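Local coordinates for protein hypoxanthine-guanine phosphoribosyltransferase (PDB 3ACC) that probably catalyses magnesium-dependent transfer of a phosphoribosyl group to hypoxanthine or guanine, making IMP or GMP in purine salvage, at residues P39-V44 with D97-E102; T64-A69 with L89-H94; D103-G108 with V128-S133; T110-L115 with R138-P143. All coordinates share one frame; numbering follows the deposited sequence.

Interaction 1: P39-V44 with D97-E102; sequences PHLICV and DVIVVE
Pro-39 and Asp-97 open the pairing of two neighbouring strands in the parallel sheet of the type I phosphoribosyltransferase fold, with Pro-39 CA 3.3 Å from Asp-97 O in a CA-H...O contact. Next, His-40 begins the regular ladder: its N donates to Asp-97 O (3.0 Å) and its O accepts from Ile-99 N, so that one residue spans two on the other strand, as parallel pairing requires. Its imidazole stands on the same face as Val-98, whose CG2 lies at the ring edge, while ND1 is hydrogen-bonded to Thr-64 on the strand beyond. Leu-41 points to the other face and runs alongside Ile-99, CG 4.0 Å from Ile-99 CB; Met-52 of helix 49-56 touches Leu-41 on that side.

With Ile-42 the ladder repeats. Its N donates to Ile-99 O and its O receives Val-101 N at 2.8 Å. CG1 anti to the carbonyl carbon (chi1 -59°) carries the extended CD1 over to Val-98 CG1, 3.9 Å away, on the face that helix 109-120 covers. Cys-43 returns to the Val-101 face, again against Met-52. At Val-44 the last backbone bond runs from its N to Val-101 O, and CG2 packs on Val-100 CG1 at 4.0 Å.

Glu-102, a GMP-binding residue, bends at chi2 (68°) and lays its carboxylate across the Val-44 branches, OE2 being 3.4 Å from Val-44 CG1. One water closes this end, donating to both Val-44 O and Glu-102 OE2, the latter at 2.6 Å.

Interaction 2: T64-A69 with L89-H94; sequences TMDFIA and LRLPIH
Asp-66 reaches out from strand 64-69, an outermost strand of the sheet within this chain, and takes hold of two successive backbone amides of the loop 89-94. This is the tight part of the contact, and a single oxygen does most of the work. Asp-66 OD2 accepts Arg-90 N at 2.7 Å through its syn lone pair, and Leu-91 N at 2.9 Å from the same side but 34° out of the carboxylate plane. A water adds a third bond at 2.6 Å from Asp-66 OD2 and also donates to Leu-91 O, so that Leu-91 is held at both its N and, through the water, its O. The other oxygen, OD1, turns back to its own strand and accepts Phe-67 N (2.8 Å) on its anti side, which helps fix the rotation of the carboxylate. Leu-91 closes in as well: with CG anti to the carbonyl carbon and beside the backbone N (chi1 -74°), CD1 comes to Asp-66 and CD2 lies 3.8 Å from Met-65 O.

Leu-89 lies near Ile-68, the detail of their packing being doubtful, and is covered by helix 109-120. Arg-90 belongs to the open, solvent side: although its CB passes 3.7 Å from Asp-66 OD2, the guanidinium leads away, turned 76° against the carboxylate. Arg-90 and Leu-91 also touch Leu-86 and Gln-165, respectively, of the second subunit.

A buried carboxylate satisfied chiefly by backbone N-H groups and a water, with no salt bridge to the adjacent arginine, implies a link that depends on the path of the loop's main chain; these donors would be expected to favour the ionised form of Asp-66.

Interaction 3: D103-G108 with V128-S133; sequences DIVDTG and VAALLS. With 5GP (guanosine-5'-monophosphate), chain B.
The later half of the phosphoribosyl-binding motif of the type I phosphoribosyltransferases lies here, Ile-104 and Val-105 pairing in parallel with Leu-132 and Ser-133. Leu-132 N donates to Asp-103 O at 3.0 Å and Val-105 N to Leu-132 O at 2.9 Å. Ile-104 sets CG1 against Leu-132 CB (3.6 Å). On the nucleotide side, Ile-104 CG2 lies 3.8 Å from C4 of the GMP base.

Asp-103 stands at the corner before the pair. Its CG sits between the backbone N and the carbonyl carbon (chi1 52°), from where OD1 meets both the ribose and Ile-104 N, the latter from above the carboxylate plane. Asp-103 OD1 accepts GMP O3' at 2.7 Å, and Asp-103 OD2 accepts GMP O2' at 3.1 Å. After the pair, the phosphate is cradled by main-chain amides: Asp-106 N and Gly-108 N both donate to O3P, while Thr-107 offers N and OG1 to O1P. Asp-106 itself faces Arg-137 in a salt bridge.

Gly-108 occupies the N-cap position of helix 109-120, whose Leu-111 covers Val-105. Leu-132 and Ser-133 rest on Phe-149 and Leu-147 of strand 146-150, and Val-156 of strand 156-157 packs over Ile-104 and Leu-132.

Interaction 4: T110-L115 with R138-P143; sequences TLSYLL and RQVEVP. With 5GP (guanosine-5'-monophosphate), chain B.
Val-142 pushes its two methyl branches into the first turns of the helix that follows the phosphate loop, one against Ser-112 and one against Leu-111. Val-142 CG1, anti to the carbonyl carbon (chi1 -75°), rests 3.8 Å from Ser-112 CA, close to the helix backbone, while CG2 meets Leu-111 CD2 at 3.9 Å as the two side chains cross at a slant. On one flank Val-140 CG1 lies 3.7 Å from Ser-112 OG; on the other, Leu-115 CD1 reaches the Pro-143 ring at CD, 3.7 Å away. The spacing of Leu-111, Ser-112 and Leu-115 puts all three on one side of the helix.

A second shell sets these pieces in place. Leu-111 and Val-142 both lean on Val-105 of strand 104-105, and Leu-115 packs on Val-126 and Val-128 of strand 125-130, so the same helix face meets both the sheet and the loop. The loop is held in turn by backbone hydrogen bonds of Gln-139 and Val-140 to Thr-107, and by Arg-138, whose NE and NH2 reach Asp-106 O and Ser-133 OG.

Thr-110, whose CB points away from the loop, binds the nucleotide: its N (2.8 Å) and its OG1 (2.7 Å) both donate to phosphate O2P of GMP. The contact between helix and loop is largely apolar, and the polar chemistry is left to the helix start, whose first-turn amide N-H groups and dipole would probably favour the negative phosphate.

Interactions 1 and 3 are the buried ones, each pairing parallel strands of one sheet; strands 97-102 and 125-130 are themselves hydrogen-bonded neighbours, so the two contacts join through backbone bonds of Ala-129 with Val-100 and Glu-102. Interaction 2 lies at the rim of that sheet and swaps ladder bonds for a carboxylate gripping loop amides. Interaction 4 is also nearer the surface but relies on apolar packing. It crosses interaction 3 along the chain, and both meet the same GMP, 3 at sugar, base and phosphate, 4 at the phosphate. Leu-114 of 110-115 in turn covers Val-44 and Val-100 of interaction 1, joining helix to core.

Interaction 1: P39-V44 with D97-E102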
# COMPACT_ATOMS: atom_id res chain seq x y z
N PRO A 39 -1.55 16.92 7.27
CA PRO A 39 -1.98 16.51 5.93
C PRO A 39 -2.83 15.25 5.85
O PRO A 39 -2.79 14.40 6.74
CB PRO A 39 -0.66 16.36 5.17
CG PRO A 39 0.27 15.89 6.24
CD PRO A 39 -0.09 16.79 7.41
N HIS A 40 -3.59 15.15 4.77
CA HIS A 40 -4.43 13.99 4.51
C HIS A 40 -3.97 13.47 3.16
O HIS A 40 -4.26 14.07 2.12
CB HIS A 40 -5.90 14.41 4.43
CG HIS A 40 -6.83 13.30 4.04
ND1 HIS A 40 -7.00 12.16 4.80
CD2 HIS A 40 -7.65 13.16 2.97
CE1 HIS A 40 -7.89 11.37 4.22
NE2 HIS A 40 -8.30 11.96 3.11
N LEU A 41 -3.23 12.37 3.17
CA LEU A 41 -2.72 11.79 1.94
C LEU A 41 -3.67 10.79 1.29
O LEU A 41 -4.06 9.80 1.89
CB LEU A 41 -1.36 11.11 2.19
CG LEU A 41 -0.17 12.04 2.45
CD1 LEU A 41 -0.34 12.75 3.78
CD2 LEU A 41 1.11 11.23 2.45
N ILE A 42 -4.02 11.07 0.04
CA ILE A 42 -4.92 10.20 -0.72
C ILE A 42 -4.14 9.39 -1.76
O ILE A 42 -3.64 9.94 -2.74
CB ILE A 42 -6.01 11.02 -1.44
CG1 ILE A 42 -6.82 11.82 -0.42
CG2 ILE A 42 -6.93 10.09 -2.22
CD1 ILE A 42 -7.96 12.62 -1.03
N CYS A 43 -4.04 8.08 -1.53
CA CYS A 43 -3.34 7.18 -2.44
C CYS A 43 -4.24 6.75 -3.60
O CYS A 43 -5.38 6.32 -3.39
CB CYS A 43 -2.87 5.92 -1.68
SG CYS A 43 -2.12 4.62 -2.72
N VAL A 44 -3.73 6.87 -4.83
CA VAL A 44 -4.49 6.47 -6.00
C VAL A 44 -4.12 5.03 -6.32
O VAL A 44 -3.04 4.75 -6.82
CB VAL A 44 -4.18 7.37 -7.23
CG1 VAL A 44 -5.01 6.94 -8.43
CG2 VAL A 44 -4.50 8.83 -6.90
N ASP A 97 -5.79 19.75 4.37
CA ASP A 97 -4.65 20.04 3.51
C ASP A 97 -4.35 18.69 2.87
O ASP A 97 -3.69 17.84 3.45
CB ASP A 97 -3.46 20.54 4.33
CG ASP A 97 -3.69 21.94 4.89
OD1 ASP A 97 -4.11 22.83 4.11
OD2 ASP A 97 -3.45 22.16 6.09
N VAL A 98 -4.88 18.51 1.67
CA VAL A 98 -4.76 17.27 0.92
C VAL A 98 -3.53 17.09 0.04
O VAL A 98 -3.09 18.01 -0.64
CB VAL A 98 -6.01 17.09 0.03
CG1 VAL A 98 -5.87 15.85 -0.85
CG2 VAL A 98 -7.25 17.00 0.91
N ILE A 99 -2.99 15.88 0.06
CA ILE A 99 -1.85 15.53 -0.76
C ILE A 99 -2.20 14.27 -1.53
O ILE A 99 -2.37 13.20 -0.94
CB ILE A 99 -0.58 15.24 0.06
CG1 ILE A 99 -0.15 16.48 0.83
CG2 ILE A 99 0.54 14.76 -0.89
CD1 ILE A 99 1.07 16.26 1.70
N VAL A 100 -2.31 14.40 -2.85
CA VAL A 100 -2.62 13.26 -3.70
C VAL A 100 -1.33 12.48 -3.96
O VAL A 100 -0.29 13.07 -4.26
CB VAL A 100 -3.20 13.72 -5.06
CG1 VAL A 100 -3.42 12.53 -5.97
CG2 VAL A 100 -4.51 14.47 -4.83
N VAL A 101 -1.39 11.16 -3.81
CA VAL A 101 -0.22 10.32 -4.06
C VAL A 101 -0.51 9.46 -5.28
O VAL A 101 -1.36 8.57 -5.25
CB VAL A 101 0.11 9.44 -2.83
CG1 VAL A 101 1.36 8.59 -3.12
CG2 VAL A 101 0.35 10.33 -1.62
N GLU A 102 0.20 9.75 -6.35
CA GLU A 102 0.03 9.07 -7.62
C GLU A 102 1.26 8.26 -8.03
O GLU A 102 2.36 8.49 -7.53
CB GLU A 102 -0.26 10.13 -8.69
CG GLU A 102 -0.64 9.56 -10.02
CD GLU A 102 -1.98 8.87 -9.97
OE1 GLU A 102 -3.01 9.58 -9.95
OE2 GLU A 102 -1.99 7.63 -9.93
O HOH W 1 -2.35 5.12 -9.64

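Interaction 2: T64-A69 with L89-H94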
# COMPACT_ATOMS: atom_id res chain seq x y z
N THR A 64 -3.29 11.70 8.19
CA THR A 64 -4.29 10.68 7.95
C THR A 64 -4.21 10.29 6.48
O THR A 64 -3.55 10.96 5.68
CB THR A 64 -5.73 11.18 8.22
OG1 THR A 64 -6.02 12.28 7.36
CG2 THR A 64 -5.88 11.61 9.68
N MET A 65 -4.87 9.21 6.11
CA MET A 65 -4.83 8.79 4.72
C MET A 65 -6.09 8.11 4.26
O MET A 65 -6.93 7.71 5.07
CB MET A 65 -3.61 7.89 4.47
CG MET A 65 -3.03 7.19 5.68
SD MET A 65 -1.53 6.22 5.29
CE MET A 65 -0.33 6.95 6.39
N ASP A 66 -6.24 8.02 2.94
CA ASP A 66 -7.38 7.35 2.34
C ASP A 66 -6.90 6.72 1.03
O ASP A 66 -5.79 6.99 0.57
CB ASP A 66 -8.51 8.34 2.07
CG ASP A 66 -9.88 7.68 2.17
OD1 ASP A 66 -9.94 6.43 2.09
OD2 ASP A 66 -10.89 8.40 2.31
N PHE A 67 -7.75 5.88 0.45
CA PHE A 67 -7.41 5.18 -0.77
C PHE A 67 -8.58 5.23 -1.74
O PHE A 67 -9.72 4.97 -1.35
CB PHE A 67 -7.08 3.72 -0.45
CG PHE A 67 -5.86 3.55 0.40
CD1 PHE A 67 -4.65 3.16 -0.17
CD2 PHE A 67 -5.90 3.80 1.77
CE1 PHE A 67 -3.50 3.02 0.61
CE2 PHE A 67 -4.76 3.67 2.56
CZ PHE A 67 -3.55 3.28 1.98
N ILE A 68 -8.31 5.58 -2.99
CA ILE A 68 -9.37 5.62 -3.99
C ILE A 68 -8.90 5.05 -5.32
O ILE A 68 -7.70 4.95 -5.58
CB ILE A 68 -9.89 7.07 -4.22
CG1 ILE A 68 -8.92 7.87 -5.09
CG2 ILE A 68 -10.10 7.75 -2.89
CD1 ILE A 68 -7.56 8.04 -4.51
N ALA A 69 -9.85 4.64 -6.15
CA ALA A 69 -9.54 4.08 -7.46
C ALA A 69 -10.23 4.93 -8.52
O ALA A 69 -11.36 5.38 -8.32
CB ALA A 69 -10.03 2.64 -7.53
N LEU A 89 -14.12 8.08 -1.68
CA LEU A 89 -13.46 8.58 -0.48
C LEU A 89 -14.24 8.16 0.75
O LEU A 89 -15.46 8.06 0.71
CB LEU A 89 -13.37 10.11 -0.52
CG LEU A 89 -12.45 10.75 -1.56
CD1 LEU A 89 -12.62 12.26 -1.51
CD2 LEU A 89 -11.01 10.36 -1.29
N ARG A 90 -13.53 7.93 1.85
CA ARG A 90 -14.17 7.51 3.09
C ARG A 90 -14.06 8.59 4.16
O ARG A 90 -14.99 8.79 4.95
CB ARG A 90 -13.54 6.21 3.57
CG ARG A 90 -14.36 5.45 4.59
CD ARG A 90 -14.05 3.97 4.49
NE ARG A 90 -14.31 3.47 3.14
CZ ARG A 90 -14.00 2.26 2.71
NH1 ARG A 90 -13.39 1.40 3.53
NH2 ARG A 90 -14.28 1.89 1.47
N LEU A 91 -12.93 9.28 4.20
CA LEU A 91 -12.71 10.34 5.18
C LEU A 91 -12.96 11.70 4.55
O LEU A 91 -12.75 11.87 3.35
CB LEU A 91 -11.29 10.28 5.74
CG LEU A 91 -10.96 9.15 6.73
CD1 LEU A 91 -11.09 7.81 6.04
CD2 LEU A 91 -9.56 9.33 7.28
N PRO A 92 -13.41 12.68 5.35
CA PRO A 92 -13.69 14.03 4.85
C PRO A 92 -12.43 14.74 4.38
O PRO A 92 -11.36 14.56 4.95
CB PRO A 92 -14.32 14.72 6.06
CG PRO A 92 -14.94 13.59 6.83
CD PRO A 92 -13.87 12.53 6.74
N ILE A 93 -12.56 15.54 3.32
CA ILE A 93 -11.42 16.30 2.82
C ILE A 93 -11.72 17.78 2.87
O ILE A 93 -10.84 18.61 2.64
CB ILE A 93 -11.05 15.93 1.36
CG1 ILE A 93 -12.21 16.26 0.43
CG2 ILE A 93 -10.68 14.45 1.28
CD1 ILE A 93 -11.84 16.15 -1.04
N HIS A 94 -12.97 18.13 3.17
CA HIS A 94 -13.34 19.53 3.25
C HIS A 94 -12.51 20.19 4.33
O HIS A 94 -12.46 19.71 5.46
CB HIS A 94 -14.82 19.70 3.60
CG HIS A 94 -15.23 21.13 3.79
ND1 HIS A 94 -15.37 22.01 2.75
CD2 HIS A 94 -15.49 21.83 4.92
CE1 HIS A 94 -15.70 23.20 3.22
NE2 HIS A 94 -15.78 23.12 4.54
O HOH W 2 -10.66 11.02 2.11

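Interaction 3: D103-G108 with V128-S133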
# COMPACT_ATOMS: atom_id res chain seq x y z
N ASP A 103 1.07 7.30 -8.94
CA ASP A 103 2.20 6.50 -9.40
C ASP A 103 2.95 7.20 -10.53
O ASP A 103 4.14 7.49 -10.40
CB ASP A 103 1.73 5.10 -9.86
CG ASP A 103 0.60 5.14 -10.87
OD1 ASP A 103 0.08 6.23 -11.18
OD2 ASP A 103 0.20 4.05 -11.35
N ILE A 104 2.27 7.49 -11.62
CA ILE A 104 2.91 8.15 -12.74
C ILE A 104 1.92 9.00 -13.52
O ILE A 104 0.77 8.62 -13.70
CB ILE A 104 3.57 7.12 -13.69
CG1 ILE A 104 4.18 7.83 -14.90
CG2 ILE A 104 2.55 6.06 -14.11
CD1 ILE A 104 5.06 6.92 -15.74
N VAL A 105 2.37 10.18 -13.96
CA VAL A 105 1.53 11.08 -14.73
C VAL A 105 1.90 10.94 -16.20
O VAL A 105 3.02 11.26 -16.61
CB VAL A 105 1.72 12.54 -14.28
CG1 VAL A 105 0.85 13.48 -15.14
CG2 VAL A 105 1.36 12.67 -12.79
N ASP A 106 0.95 10.46 -17.00
CA ASP A 106 1.16 10.26 -18.43
C ASP A 106 0.55 11.42 -19.22
O ASP A 106 1.19 12.47 -19.38
CB ASP A 106 0.55 8.92 -18.84
CG ASP A 106 0.93 8.49 -20.25
OD1 ASP A 106 1.96 8.97 -20.77
OD2 ASP A 106 0.20 7.66 -20.82
N THR A 107 -0.68 11.26 -19.70
CA THR A 107 -1.32 12.35 -20.44
C THR A 107 -1.78 13.41 -19.45
O THR A 107 -1.94 14.58 -19.81
CB THR A 107 -2.55 11.86 -21.24
OG1 THR A 107 -3.57 11.41 -20.34
CG2 THR A 107 -2.16 10.73 -22.20
N GLY A 108 -2.01 13.00 -18.20
CA GLY A 108 -2.46 13.92 -17.17
C GLY A 108 -3.98 13.97 -17.02
O GLY A 108 -4.50 14.63 -16.12
N VAL A 128 0.27 17.66 -5.11
CA VAL A 128 0.43 16.35 -5.71
C VAL A 128 1.82 15.76 -5.60
O VAL A 128 2.82 16.44 -5.82
CB VAL A 128 0.04 16.39 -7.20
CG1 VAL A 128 0.16 15.02 -7.82
CG2 VAL A 128 -1.37 16.94 -7.34
N ALA A 129 1.87 14.48 -5.25
CA ALA A 129 3.11 13.74 -5.15
C ALA A 129 2.94 12.60 -6.15
O ALA A 129 1.93 11.90 -6.12
CB ALA A 129 3.30 13.18 -3.75
N ALA A 130 3.90 12.45 -7.06
CA ALA A 130 3.85 11.38 -8.07
C ALA A 130 5.25 10.82 -8.21
O ALA A 130 6.22 11.56 -8.29
CB ALA A 130 3.37 11.94 -9.41
N LEU A 131 5.36 9.49 -8.24
CA LEU A 131 6.68 8.90 -8.37
C LEU A 131 7.32 9.24 -9.71
O LEU A 131 8.51 9.54 -9.77
CB LEU A 131 6.62 7.38 -8.23
CG LEU A 131 7.97 6.69 -8.41
CD1 LEU A 131 8.93 7.15 -7.32
CD2 LEU A 131 7.79 5.18 -8.35
N LEU A 132 6.52 9.21 -10.78
CA LEU A 132 7.02 9.47 -12.12
C LEU A 132 6.15 10.38 -12.98
O LEU A 132 4.97 10.58 -12.71
CB LEU A 132 7.17 8.13 -12.85
CG LEU A 132 8.02 7.06 -12.17
CD1 LEU A 132 7.79 5.71 -12.85
CD2 LEU A 132 9.49 7.45 -12.21
N SER A 133 6.76 10.93 -14.03
CA SER A 133 6.06 11.80 -14.97
C SER A 133 6.70 11.74 -16.37
O SER A 133 7.92 11.83 -16.51
CB SER A 133 6.06 13.24 -14.46
OG SER A 133 5.39 14.10 -15.36
P 5GP B . -2.82 9.46 -17.45
O1P 5GP B . -2.72 9.47 -18.92
O2P 5GP B . -4.33 9.78 -17.03
O3P 5GP B . -1.85 10.59 -16.84
O5' 5GP B . -2.35 8.01 -16.92
C5' 5GP B . -3.01 7.73 -15.69
C4' 5GP B . -2.72 6.29 -15.25
O4' 5GP B . -2.27 5.49 -16.39
C3' 5GP B . -1.55 6.25 -14.25
O3' 5GP B . -2.01 6.52 -12.93
C2' 5GP B . -1.07 4.80 -14.40
O2' 5GP B . -1.85 3.90 -13.61
C1' 5GP B . -1.27 4.54 -15.91
N9 5GP B . 0.02 4.61 -16.62
C8 5GP B . 0.48 5.63 -17.42
N7 5GP B . 1.68 5.34 -17.86
C5 5GP B . 2.05 4.13 -17.37
C6 5GP B . 3.22 3.30 -17.49
O6 5GP B . 4.18 3.66 -18.16
N1 5GP B . 3.24 2.10 -16.82
C2 5GP B . 2.16 1.70 -16.06
N2 5GP B . 2.20 0.50 -15.40
N3 5GP B . 1.08 2.47 -15.95
C4 5GP B . 0.99 3.66 -16.57

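Interaction 4: T110-L115 with R138-P143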
# COMPACT_ATOMS: atom_id res chain seq x y z
N THR A 110 -6.27 11.57 -16.09
CA THR A 110 -6.76 11.01 -14.83
C THR A 110 -6.56 11.96 -13.65
O THR A 110 -7.49 12.22 -12.89
CB THR A 110 -6.07 9.68 -14.51
OG1 THR A 110 -6.35 8.73 -15.55
CG2 THR A 110 -6.57 9.12 -13.19
N LEU A 111 -5.35 12.49 -13.50
CA LEU A 111 -5.06 13.40 -12.41
C LEU A 111 -5.91 14.66 -12.52
O LEU A 111 -6.33 15.23 -11.51
CB LEU A 111 -3.58 13.78 -12.39
CG LEU A 111 -3.16 14.74 -11.27
CD1 LEU A 111 -3.57 14.18 -9.91
CD2 LEU A 111 -1.65 14.95 -11.33
N SER A 112 -6.17 15.09 -13.75
CA SER A 112 -6.98 16.29 -13.98
C SER A 112 -8.40 16.09 -13.45
O SER A 112 -8.96 16.98 -12.80
CB SER A 112 -7.05 16.62 -15.47
OG SER A 112 -7.79 17.81 -15.68
N TYR A 113 -8.98 14.93 -13.74
CA TYR A 113 -10.33 14.62 -13.27
C TYR A 113 -10.36 14.54 -11.75
O TYR A 113 -11.25 15.09 -11.11
CB TYR A 113 -10.83 13.29 -13.85
CG TYR A 113 -11.30 13.35 -15.28
CD1 TYR A 113 -12.13 14.39 -15.72
CD2 TYR A 113 -10.97 12.34 -16.19
CE1 TYR A 113 -12.61 14.42 -17.03
CE2 TYR A 113 -11.45 12.37 -17.50
CZ TYR A 113 -12.27 13.41 -17.91
OH TYR A 113 -12.75 13.43 -19.20
N LEU A 114 -9.38 13.85 -11.18
CA LEU A 114 -9.29 13.69 -9.74
C LEU A 114 -9.18 15.01 -9.00
O LEU A 114 -9.86 15.23 -7.98
CB LEU A 114 -8.11 12.79 -9.38
CG LEU A 114 -7.84 12.57 -7.90
CD1 LEU A 114 -9.12 12.09 -7.19
CD2 LEU A 114 -6.71 11.54 -7.75
N LEU A 115 -8.34 15.91 -9.49
CA LEU A 115 -8.18 17.21 -8.85
C LEU A 115 -9.50 17.99 -8.87
O LEU A 115 -9.86 18.62 -7.89
CB LEU A 115 -7.07 18.01 -9.54
CG LEU A 115 -5.66 17.42 -9.38
CD1 LEU A 115 -4.66 18.26 -10.16
CD2 LEU A 115 -5.29 17.37 -7.90
N ARG A 138 2.21 14.67 -22.05
CA ARG A 138 1.24 15.56 -21.43
C ARG A 138 0.25 16.22 -22.40
O ARG A 138 0.65 16.86 -23.37
CB ARG A 138 1.98 16.63 -20.61
CG ARG A 138 1.16 17.29 -19.49
CD ARG A 138 0.53 16.24 -18.57
NE ARG A 138 1.41 15.09 -18.36
CZ ARG A 138 2.51 15.11 -17.62
NH1 ARG A 138 2.87 16.21 -16.97
NH2 ARG A 138 3.26 14.01 -17.53
N GLN A 139 -1.04 16.07 -22.12
CA GLN A 139 -2.08 16.66 -22.96
C GLN A 139 -2.89 17.67 -22.15
O GLN A 139 -3.55 18.55 -22.70
CB GLN A 139 -2.99 15.57 -23.51
CG GLN A 139 -2.23 14.50 -24.27
CD GLN A 139 -3.14 13.57 -25.04
OE1 GLN A 139 -4.05 12.97 -24.47
NE2 GLN A 139 -2.89 13.44 -26.34
N VAL A 140 -2.83 17.52 -20.83
CA VAL A 140 -3.53 18.41 -19.91
C VAL A 140 -2.54 18.79 -18.83
O VAL A 140 -2.02 17.93 -18.12
CB VAL A 140 -4.74 17.72 -19.26
CG1 VAL A 140 -5.52 18.73 -18.43
CG2 VAL A 140 -5.63 17.10 -20.32
N GLU A 141 -2.28 20.09 -18.70
CA GLU A 141 -1.33 20.57 -17.71
C GLU A 141 -1.84 20.40 -16.28
O GLU A 141 -2.81 21.05 -15.87
CB GLU A 141 -1.01 22.04 -17.97
CG GLU A 141 0.21 22.56 -17.23
CD GLU A 141 1.44 21.69 -17.45
OE1 GLU A 141 1.70 21.32 -18.62
OE2 GLU A 141 2.15 21.40 -16.47
N VAL A 142 -1.20 19.51 -15.53
CA VAL A 142 -1.56 19.25 -14.15
C VAL A 142 -0.34 19.46 -13.26
O VAL A 142 0.80 19.24 -13.66
CB VAL A 142 -2.10 17.82 -13.96
CG1 VAL A 142 -3.52 17.73 -14.50
CG2 VAL A 142 -1.19 16.83 -14.67
N PRO A 143 -0.57 19.91 -12.02
CA PRO A 143 0.54 20.15 -11.10
C PRO A 143 1.12 18.92 -10.40
O PRO A 143 0.40 17.98 -10.06
CB PRO A 143 -0.06 21.13 -10.10
CG PRO A 143 -1.49 20.64 -9.99
CD PRO A 143 -1.86 20.35 -11.44
P 5GP B . -2.82 9.46 -17.45
O1P 5GP B . -2.72 9.47 -18.92
O2P 5GP B . -4.33 9.78 -17.03
O3P 5GP B . -1.85 10.59 -16.84
O5' 5GP B . -2.35 8.01 -16.92
C5' 5GP B . -3.01 7.73 -15.69
C4' 5GP B . -2.72 6.29 -15.25
O4' 5GP B . -2.27 5.49 -16.39
C3' 5GP B . -1.55 6.25 -14.25
O3' 5GP B . -2.01 6.52 -12.93
C2' 5GP B . -1.07 4.80 -14.40
O2' 5GP B . -1.85 3.90 -13.61
C1' 5GP B . -1.27 4.54 -15.91
N9 5GP B . 0.02 4.61 -16.62
C8 5GP B . 0.48 5.63 -17.42
N7 5GP B . 1.68 5.34 -17.86
C5 5GP B . 2.05 4.13 -17.37
C6 5GP B . 3.22 3.30 -17.49
O6 5GP B . 4.18 3.66 -18.16
N1 5GP B . 3.24 2.10 -16.82
C2 5GP B . 2.16 1.70 -16.06
N2 5GP B . 2.20 0.50 -15.40
N3 5GP B . 1.08 2.47 -15.95
C4 5GP B . 0.99 3.66 -16.57